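Local atomic coordinates of HTH-type transcriptional regulator AscG (Escherichia coli, PDB entry 3BRQ), a protein that represses the cryptic asc operon as a sequence-specific DNA-binding transcription factor of the LacI family. Residues E65-I70 and V90-D95; A143-S148 and D209-G214; I155-G160 and V205-D210. All coordinates share one frame; numbering follows the deposited sequence.

Contact 1 is a surface contact in the N-terminal half, where helices 63-75 and 90-98, which lie on the parallel five-stranded sheet, meet through one salt bridge and a water. Contacts 2 and 3 are buried, their centres about 7 Å apart, and belong to the other sheet, whose neighbouring strands 142-145 and 203-206 they use. Both involve helix 209-221, with Asp209 and Asp210 in common. The centre of contact 1 is 29 Å from that of contact 2 and 25 Å from that of contact 3. The surface contact is a charge pair, whereas the buried ones rest on apolar packing of a selenomethionine on a leucine and on an arginine weakly bonded to a backbone carbonyl.

Contact 1 (E65-I70 and V90-D95); sequences EERQAI and VDEIDD
The flat guanidinium of Arg67 meets its partners at its edge: Glu92 OE2 and a water molecule both lie in its plane and both are bound through NH2. The salt bridge from Arg67 NH2 to Glu92 OE2 is 2.8 Å long and fairly straight, with an N-H...O angle of 156°. The carboxylate answers differently, since NH2 stands above its plane and the two flat groups are turned 63° against each other; this is a single-point bridge, not the coplanar two-pronged pairing. The water lies 3.2 Å from Arg67 NH2, which donates to it, and passes a hydrogen bond on to the backbone at 3.2 Å from Glu92 O. One nitrogen thus binds the side chain directly and, through the water, the main chain of Glu92.

Arg67 reaches out with CG anti to its own N (chi1 179°) and then bends at chi3, which swings the guanidinium across the end of the Glu92 chain at about a right angle. The extended Glu92 chain also runs its CG 3.6 Å from Arg67 NH2. Its other oxygen, OE1, accepts from Ser89 N at the start of helix 90-98, as the glutamate of a capping box does, which probably limits how the carboxylate can turn. Helices 63-75 and 90-98 lie side by side on the parallel sheet, with Arg67 and Ile93 the nearest CA atoms at 8.7 Å, while Ile70 and Ile93 point their apolar ends inward onto Val25 and Pro85. A leucine in place of Arg67 would probably leave Glu92 OE2 without its positive mate and the water without its donor. A single surface charge pair with one water is probably partly screened by solvent, linking the helices only modestly.

Contact 2 (A143-S148 and D209-G214); sequences AFLTGS and DDMAIG
Thr146 OG1 has three polar partners: it donates a 2.9 Å hydrogen bond to Gly147 O, and it also receives weak hydrogen bonds from Gly180 N and Asn179 ND2. The bond to Gly147 O arrives tilted 19° from the carbonyl plane and closes a short link between neighbouring residues. Since the side chain of Thr146 points away from helix 209-221, the residue meets that helix through its backbone: Thr146 O lies 3.3 Å from SE of Met211, which is a selenomethionine here. The oxygen stands almost in line with the CG-SE bond, at about 171°, the direction expected of a chalcogen contact, although nothing more than close packing need be involved.

From SE the side chain bends at chi3 (66°) and turns its methyl down onto Leu145. Met211 CE is 3.6 Å from both Leu145 CB and Leu145 CG, and CD2 of the leucine follows at 3.7 Å, so the methyl rests alongside the branch point rather than on one tip. In the Rossmann-like half of the periplasmic-binding-protein fold, this is the meeting of a strand with a helix lying on one face of the sheet. Alternation along the chain divides the work: Leu145 faces helix 209-221, whereas Phe144 and Thr146 look to helix 152-167, with Thr146 CG2 at the edge of the Phe144 ring and that ring stacked with Tyr161.

Leu194 of helix 184-197 and Leu204 of the neighbouring strand pack on Leu145 as well, and Ser186 touches Met211, enclosing the apolar group. Further along the same helix, Ile213 packs on Tyr243 of the second subunit, and Asp210 packs on Ile240 of that subunit.

Contact 3 (I155-G160 and V205-D210); sequences IERLAG and VASNDD
Strand 203-206 of the mixed sheet ends in a short turn that leads into helix 209-221, and helix 152-167 meets this turn through one arginine. Arg157 and Ser207 carry the contact, their CA atoms 6.9 Å apart. The arginine chain is extended from CG to NE and lays its tip near the turn, where NH1 is 2.8 Å from Ser207 O; at an N-H...O angle of only 118° the bond is weak, and the oxygen lies obliquely to the guanidinium. The stronger partner of Arg157 NH1 is Tyr31 OH, while His123 and Phe235 pack against the side chain. Nearer the helix, Arg157 CB lies 4.2 Å from Ser207 OG, a loose approach. That hydroxyl, turned beside its own N (chi1 -71°), is hydrogen-bonded to Leu145 O, 2.8 Å away, linking the turn to strand 142-145.

Asn208 follows as N-cap, its OD1 accepting from Met211 N, and its ND2 reaches Trp182 O. A parallel strand running through a short turn into the next helix is the beta-alpha connection of the Rossmann-like halves of the periplasmic-binding-protein fold, whose strand ends border the effector cleft in LacI-family repressors.

Contact 1 (E65-I70 and V90-D95)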
loop_
_atom_site.group_PDB
_atom_site.type_symbol
_atom_site.label_atom_id
_atom_site.label_comp_id
_atom_site.label_asym_id
_atom_site.label_seq_id
_atom_site.Cartn_x
_atom_site.Cartn_y
_atom_site.Cartn_z
ATOM N N GLU B 65 14.823 -17.204 -6.299
ATOM C CA GLU B 65 15.274 -16.030 -5.556
ATOM C C GLU B 65 14.672 -15.967 -4.117
ATOM O O GLU B 65 15.299 -15.434 -3.201
ATOM C CB GLU B 65 14.912 -14.771 -6.326
ATOM C CG GLU B 65 15.901 -14.400 -7.463
ATOM C CD GLU B 65 15.302 -13.501 -8.546
ATOM O OE1 GLU B 65 14.079 -13.518 -8.847
ATOM O OE2 GLU B 65 16.086 -12.779 -9.145
ATOM N N GLU B 66 13.452 -16.498 -3.932
ATOM C CA GLU B 66 12.881 -16.600 -2.594
ATOM C C GLU B 66 13.745 -17.486 -1.728
ATOM O O GLU B 66 14.065 -17.105 -0.620
ATOM C CB GLU B 66 11.430 -17.093 -2.634
ATOM C CG GLU B 66 10.439 -16.088 -3.264
ATOM C CD GLU B 66 9.080 -16.717 -3.577
ATOM O OE1 GLU B 66 8.985 -17.987 -3.600
ATOM O OE2 GLU B 66 8.104 -15.969 -3.835
ATOM N N ARG B 67 14.151 -18.645 -2.260
ATOM C CA ARG B 67 15.097 -19.516 -1.593
ATOM C C ARG B 67 16.471 -18.852 -1.274
ATOM O O ARG B 67 16.971 -18.954 -0.140
ATOM C CB ARG B 67 15.263 -20.752 -2.455
ATOM C CG ARG B 67 16.215 -21.779 -1.964
ATOM C CD ARG B 67 16.601 -22.673 -3.157
ATOM N NE ARG B 67 15.592 -23.687 -3.337
ATOM C CZ ARG B 67 14.743 -23.813 -4.359
ATOM N NH1 ARG B 67 14.745 -22.989 -5.404
ATOM N NH2 ARG B 67 13.877 -24.822 -4.325
ATOM N N GLN B 68 17.039 -18.134 -2.249
ATOM C CA GLN B 68 18.309 -17.471 -2.028
ATOM C C GLN B 68 18.197 -16.390 -0.952
ATOM O O GLN B 68 19.154 -16.138 -0.227
ATOM C CB GLN B 68 18.837 -16.810 -3.310
ATOM C CG GLN B 68 19.336 -17.832 -4.327
ATOM C CD GLN B 68 19.629 -17.185 -5.678
ATOM O OE1 GLN B 68 19.573 -15.937 -5.813
ATOM N NE2 GLN B 68 19.935 -18.023 -6.694
ATOM N N ALA B 69 17.054 -15.734 -0.874
ATOM C CA ALA B 69 16.844 -14.633 0.130
ATOM C C ALA B 69 16.777 -15.214 1.559
ATOM O O ALA B 69 17.267 -14.618 2.522
ATOM C CB ALA B 69 15.548 -13.893 -0.191
ATOM N N ILE B 70 16.217 -16.436 1.676
ATOM C CA ILE B 70 16.185 -17.134 2.944
ATOM C C ILE B 70 17.623 -17.423 3.396
ATOM O O ILE B 70 18.013 -17.021 4.478
ATOM C CB ILE B 70 15.299 -18.454 2.886
ATOM C CG1 ILE B 70 13.800 -18.085 2.786
ATOM C CG2 ILE B 70 15.602 -19.401 4.135
ATOM C CD1 ILE B 70 12.892 -19.212 2.211
ATOM N N VAL B 90 4.844 -25.650 -1.881
ATOM C CA VAL B 90 4.763 -26.269 -0.528
ATOM C C VAL B 90 5.929 -27.222 -0.170
ATOM O O VAL B 90 6.592 -27.074 0.882
ATOM C CB VAL B 90 3.338 -26.890 -0.340
ATOM C CG1 VAL B 90 3.309 -28.097 0.590
ATOM C CG2 VAL B 90 2.403 -25.784 0.150
ATOM N N ASP B 91 6.185 -28.183 -1.058
ATOM C CA ASP B 91 7.255 -29.125 -0.874
ATOM C C ASP B 91 8.602 -28.453 -0.808
ATOM O O ASP B 91 9.421 -28.864 -0.019
ATOM C CB ASP B 91 7.270 -30.167 -1.994
ATOM C CG ASP B 91 6.055 -31.064 -1.945
ATOM O OD1 ASP B 91 5.536 -31.284 -0.832
ATOM O OD2 ASP B 91 5.625 -31.561 -3.010
ATOM N N GLU B 92 8.847 -27.464 -1.665
ATOM C CA GLU B 92 10.108 -26.699 -1.549
ATOM C C GLU B 92 10.237 -26.045 -0.179
ATOM O O GLU B 92 11.304 -26.063 0.425
ATOM C CB GLU B 92 10.221 -25.653 -2.643
ATOM C CG GLU B 92 10.560 -26.278 -3.989
ATOM C CD GLU B 92 10.528 -25.276 -5.157
ATOM O OE1 GLU B 92 9.519 -24.572 -5.365
ATOM O OE2 GLU B 92 11.542 -25.210 -5.873
ATOM N N ILE B 93 9.143 -25.481 0.322
ATOM C CA ILE B 93 9.145 -24.891 1.652
ATOM C C ILE B 93 9.415 -25.964 2.731
ATOM O O ILE B 93 10.253 -25.744 3.598
ATOM C CB ILE B 93 7.870 -24.047 1.914
ATOM C CG1 ILE B 93 7.740 -22.925 0.835
ATOM C CG2 ILE B 93 7.952 -23.402 3.323
ATOM C CD1 ILE B 93 6.264 -22.486 0.444
ATOM N N ASP B 94 8.781 -27.151 2.636
ATOM C CA ASP B 94 9.041 -28.199 3.613
ATOM C C ASP B 94 10.543 -28.584 3.592
ATOM O O ASP B 94 11.164 -28.821 4.633
ATOM C CB ASP B 94 8.150 -29.446 3.351
ATOM C CG ASP B 94 6.752 -29.334 3.986
ATOM O OD1 ASP B 94 6.649 -28.910 5.161
ATOM O OD2 ASP B 94 5.747 -29.699 3.306
ATOM N N ASP B 95 11.134 -28.624 2.402
ATOM C CA ASP B 95 12.539 -29.024 2.294
ATOM C C ASP B 95 13.422 -27.976 2.935
ATOM O O ASP B 95 14.378 -28.301 3.648
ATOM C CB ASP B 95 12.930 -29.221 0.835
ATOM C CG ASP B 95 12.409 -30.544 0.249
ATOM O OD1 ASP B 95 11.980 -31.427 1.003
ATOM O OD2 ASP B 95 12.454 -30.682 -0.992
HETATM O O HOH W 1 13.826 -26.282 -1.511
#

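Contact 2 (A143-S148 and D209-G214)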
loop_
_atom_site.group_PDB
_atom_site.type_symbol
_atom_site.label_atom_id
_atom_site.label_comp_id
_atom_site.label_asym_id
_atom_site.label_seq_id
_atom_site.Cartn_x
_atom_site.Cartn_y
_atom_site.Cartn_z
ATOM N N ALA B 143 -20.493 -12.877 -12.078
ATOM C CA ALA B 143 -19.188 -12.649 -12.711
ATOM C C ALA B 143 -18.019 -12.735 -11.717
ATOM O O ALA B 143 -18.190 -12.530 -10.527
ATOM C CB ALA B 143 -19.186 -11.300 -13.448
ATOM N N PHE B 144 -16.827 -13.051 -12.193
ATOM C CA PHE B 144 -15.677 -13.151 -11.350
ATOM C C PHE B 144 -14.458 -12.530 -12.071
ATOM O O PHE B 144 -14.141 -12.871 -13.213
ATOM C CB PHE B 144 -15.380 -14.613 -10.987
ATOM C CG PHE B 144 -14.368 -14.770 -9.897
ATOM C CD1 PHE B 144 -14.754 -14.729 -8.522
ATOM C CD2 PHE B 144 -13.013 -14.983 -10.221
ATOM C CE1 PHE B 144 -13.773 -14.887 -7.499
ATOM C CE2 PHE B 144 -12.044 -15.170 -9.210
ATOM C CZ PHE B 144 -12.428 -15.144 -7.840
ATOM N N LEU B 145 -13.834 -11.566 -11.388
ATOM C CA LEU B 145 -12.556 -11.012 -11.793
ATOM C C LEU B 145 -11.366 -11.607 -11.025
ATOM O O LEU B 145 -11.213 -11.395 -9.820
ATOM C CB LEU B 145 -12.555 -9.498 -11.572
ATOM C CG LEU B 145 -12.965 -8.516 -12.674
ATOM C CD1 LEU B 145 -14.197 -8.957 -13.341
ATOM C CD2 LEU B 145 -13.154 -7.104 -12.072
ATOM N N THR B 146 -10.500 -12.315 -11.736
ATOM C CA THR B 146 -9.321 -12.916 -11.112
ATOM C C THR B 146 -8.176 -11.966 -10.906
ATOM O O THR B 146 -8.119 -10.874 -11.490
ATOM C CB THR B 146 -8.805 -14.176 -11.923
ATOM O OG1 THR B 146 -7.940 -13.747 -12.990
ATOM C CG2 THR B 146 -9.980 -14.859 -12.562
ATOM N N GLY B 147 -7.281 -12.344 -10.010
ATOM C CA GLY B 147 -5.985 -11.663 -9.913
ATOM C C GLY B 147 -5.002 -12.326 -10.838
ATOM O O GLY B 147 -5.404 -13.206 -11.655
ATOM N N SER B 148 -3.701 -12.016 -10.665
ATOM C CA SER B 148 -2.692 -12.605 -11.530
ATOM C C SER B 148 -2.633 -14.154 -11.436
ATOM O O SER B 148 -2.890 -14.750 -10.385
ATOM C CB SER B 148 -1.325 -12.027 -11.241
ATOM O OG SER B 148 -0.960 -12.284 -9.907
ATOM N N ASP B 209 -9.914 -5.242 -3.789
ATOM C CA ASP B 209 -10.764 -4.048 -3.802
ATOM C C ASP B 209 -10.399 -3.194 -4.956
ATOM O O ASP B 209 -11.284 -2.639 -5.560
ATOM C CB ASP B 209 -10.682 -3.268 -2.491
ATOM C CG ASP B 209 -11.404 -3.978 -1.358
ATOM O OD1 ASP B 209 -12.133 -4.973 -1.625
ATOM O OD2 ASP B 209 -11.232 -3.509 -0.193
ATOM N N ASP B 210 -9.119 -3.093 -5.299
ATOM C CA ASP B 210 -8.702 -2.213 -6.444
ATOM C C ASP B 210 -9.417 -2.508 -7.739
ATOM O O ASP B 210 -9.895 -1.611 -8.393
ATOM C CB ASP B 210 -7.198 -2.216 -6.671
ATOM C CG ASP B 210 -6.462 -1.359 -5.604
ATOM O OD1 ASP B 210 -7.138 -0.746 -4.778
ATOM O OD2 ASP B 210 -5.231 -1.287 -5.587
HETATM N N MSE B 211 -9.475 -3.786 -8.131
HETATM C CA MSE B 211 -10.240 -4.154 -9.270
HETATM C C MSE B 211 -11.735 -3.917 -9.091
HETATM O O MSE B 211 -12.387 -3.532 -10.064
HETATM C CB MSE B 211 -9.952 -5.634 -9.633
HETATM C CG MSE B 211 -8.465 -5.843 -10.141
HETATM SE SE MSE B 211 -8.395 -7.700 -10.830
HETATM C CE MSE B 211 -9.536 -7.577 -12.278
ATOM N N ALA B 212 -12.297 -4.127 -7.893
ATOM C CA ALA B 212 -13.734 -3.932 -7.671
ATOM C C ALA B 212 -14.005 -2.425 -7.889
ATOM O O ALA B 212 -15.028 -2.061 -8.425
ATOM C CB ALA B 212 -14.138 -4.339 -6.266
ATOM N N ILE B 213 -13.090 -1.577 -7.473
ATOM C CA ILE B 213 -13.327 -0.116 -7.661
ATOM C C ILE B 213 -13.221 0.253 -9.155
ATOM O O ILE B 213 -14.069 0.989 -9.687
ATOM C CB ILE B 213 -12.383 0.737 -6.805
ATOM C CG1 ILE B 213 -12.721 0.598 -5.314
ATOM C CG2 ILE B 213 -12.470 2.265 -7.206
ATOM C CD1 ILE B 213 -11.545 0.963 -4.332
ATOM N N GLY B 214 -12.245 -0.327 -9.852
ATOM C CA GLY B 214 -12.172 -0.076 -11.273
ATOM C C GLY B 214 -13.461 -0.503 -11.910
ATOM O O GLY B 214 -13.979 0.159 -12.835
#

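Contact 3 (I155-G160 and V205-D210)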
loop_
_atom_site.group_PDB
_atom_site.type_symbol
_atom_site.label_atom_id
_atom_site.label_comp_id
_atom_site.label_asym_id
_atom_site.label_seq_id
_atom_site.Cartn_x
_atom_site.Cartn_y
_atom_site.Cartn_z
ATOM N N ILE B 155 -5.376 -17.775 -7.177
ATOM C CA ILE B 155 -5.782 -19.162 -7.591
ATOM C C ILE B 155 -6.856 -19.766 -6.643
ATOM O O ILE B 155 -7.833 -20.367 -7.068
ATOM C CB ILE B 155 -4.567 -20.054 -7.634
ATOM C CG1 ILE B 155 -3.672 -19.658 -8.819
ATOM C CG2 ILE B 155 -4.973 -21.593 -7.810
ATOM C CD1 ILE B 155 -2.261 -20.291 -8.756
ATOM N N GLU B 156 -6.662 -19.590 -5.333
ATOM C CA GLU B 156 -7.586 -20.085 -4.286
ATOM C C GLU B 156 -8.953 -19.405 -4.345
ATOM O O GLU B 156 -10.012 -20.071 -4.279
ATOM C CB GLU B 156 -6.957 -19.833 -2.924
ATOM C CG GLU B 156 -5.736 -20.754 -2.678
ATOM C CD GLU B 156 -6.123 -22.203 -2.943
ATOM O OE1 GLU B 156 -6.836 -22.795 -2.084
ATOM O OE2 GLU B 156 -5.767 -22.730 -4.031
ATOM N N ARG B 157 -8.951 -18.082 -4.525
ATOM C CA ARG B 157 -10.218 -17.347 -4.637
ATOM C C ARG B 157 -11.051 -17.817 -5.834
ATOM O O ARG B 157 -12.286 -17.894 -5.791
ATOM C CB ARG B 157 -9.969 -15.809 -4.685
ATOM C CG ARG B 157 -9.408 -15.323 -3.343
ATOM C CD ARG B 157 -9.165 -13.731 -3.293
ATOM N NE ARG B 157 -8.681 -13.449 -1.955
ATOM C CZ ARG B 157 -7.990 -12.362 -1.603
ATOM N NH1 ARG B 157 -7.592 -11.485 -2.537
ATOM N NH2 ARG B 157 -7.627 -12.227 -0.334
ATOM N N LEU B 158 -10.372 -18.049 -6.941
ATOM C CA LEU B 158 -11.056 -18.479 -8.126
ATOM C C LEU B 158 -11.626 -19.864 -7.872
ATOM O O LEU B 158 -12.758 -20.123 -8.244
ATOM C CB LEU B 158 -10.097 -18.503 -9.336
ATOM C CG LEU B 158 -10.597 -19.049 -10.684
ATOM C CD1 LEU B 158 -11.886 -18.378 -11.158
ATOM C CD2 LEU B 158 -9.521 -18.845 -11.779
ATOM N N ALA B 159 -10.842 -20.725 -7.275
ATOM C CA ALA B 159 -11.292 -22.115 -6.963
ATOM C C ALA B 159 -12.542 -22.067 -6.052
ATOM O O ALA B 159 -13.456 -22.836 -6.231
ATOM C CB ALA B 159 -10.161 -22.860 -6.266
ATOM N N GLY B 160 -12.598 -21.090 -5.128
ATOM C CA GLY B 160 -13.725 -20.976 -4.203
ATOM C C GLY B 160 -14.978 -20.494 -4.915
ATOM O O GLY B 160 -16.068 -20.912 -4.593
ATOM N N VAL B 205 -17.875 -10.534 -8.436
ATOM C CA VAL B 205 -16.892 -10.737 -7.336
ATOM C C VAL B 205 -15.530 -10.398 -7.918
ATOM O O VAL B 205 -15.113 -11.058 -8.877
ATOM C CB VAL B 205 -16.929 -12.194 -6.800
ATOM C CG1 VAL B 205 -15.863 -12.419 -5.721
ATOM C CG2 VAL B 205 -18.333 -12.495 -6.214
ATOM N N ALA B 206 -14.883 -9.321 -7.406
ATOM C CA ALA B 206 -13.518 -8.949 -7.819
ATOM C C ALA B 206 -12.559 -9.493 -6.791
ATOM O O ALA B 206 -12.803 -9.364 -5.608
ATOM C CB ALA B 206 -13.345 -7.416 -7.891
ATOM N N SER B 207 -11.423 -10.035 -7.249
ATOM C CA SER B 207 -10.472 -10.667 -6.362
ATOM C C SER B 207 -9.691 -9.681 -5.497
ATOM O O SER B 207 -9.022 -10.122 -4.565
ATOM C CB SER B 207 -9.560 -11.648 -7.127
ATOM O OG SER B 207 -10.315 -12.788 -7.527
ATOM N N ASN B 208 -9.795 -8.352 -5.733
ATOM C CA ASN B 208 -9.314 -7.443 -4.697
ATOM C C ASN B 208 -10.096 -6.110 -4.767
ATOM O O ASN B 208 -10.852 -5.852 -5.703
ATOM C CB ASN B 208 -7.782 -7.219 -4.782
ATOM C CG ASN B 208 -7.348 -6.352 -6.001
ATOM O OD1 ASN B 208 -8.033 -6.280 -6.999
ATOM N ND2 ASN B 208 -6.162 -5.745 -5.914
ATOM N N ASP B 209 -9.914 -5.242 -3.789
ATOM C CA ASP B 209 -10.764 -4.048 -3.802
ATOM C C ASP B 209 -10.399 -3.194 -4.956
ATOM O O ASP B 209 -11.284 -2.639 -5.560
ATOM C CB ASP B 209 -10.682 -3.268 -2.491
ATOM C CG ASP B 209 -11.404 -3.978 -1.358
ATOM O OD1 ASP B 209 -12.133 -4.973 -1.625
ATOM O OD2 ASP B 209 -11.232 -3.509 -0.193
ATOM N N ASP B 210 -9.119 -3.093 -5.299
ATOM C CA ASP B 210 -8.702 -2.213 -6.444
ATOM C C ASP B 210 -9.417 -2.508 -7.739
ATOM O O ASP B 210 -9.895 -1.611 -8.393
ATOM C CB ASP B 210 -7.198 -2.216 -6.671
ATOM C CG ASP B 210 -6.462 -1.359 -5.604
ATOM O OD1 ASP B 210 -7.138 -0.746 -4.778
ATOM O OD2 ASP B 210 -5.231 -1.287 -5.587
#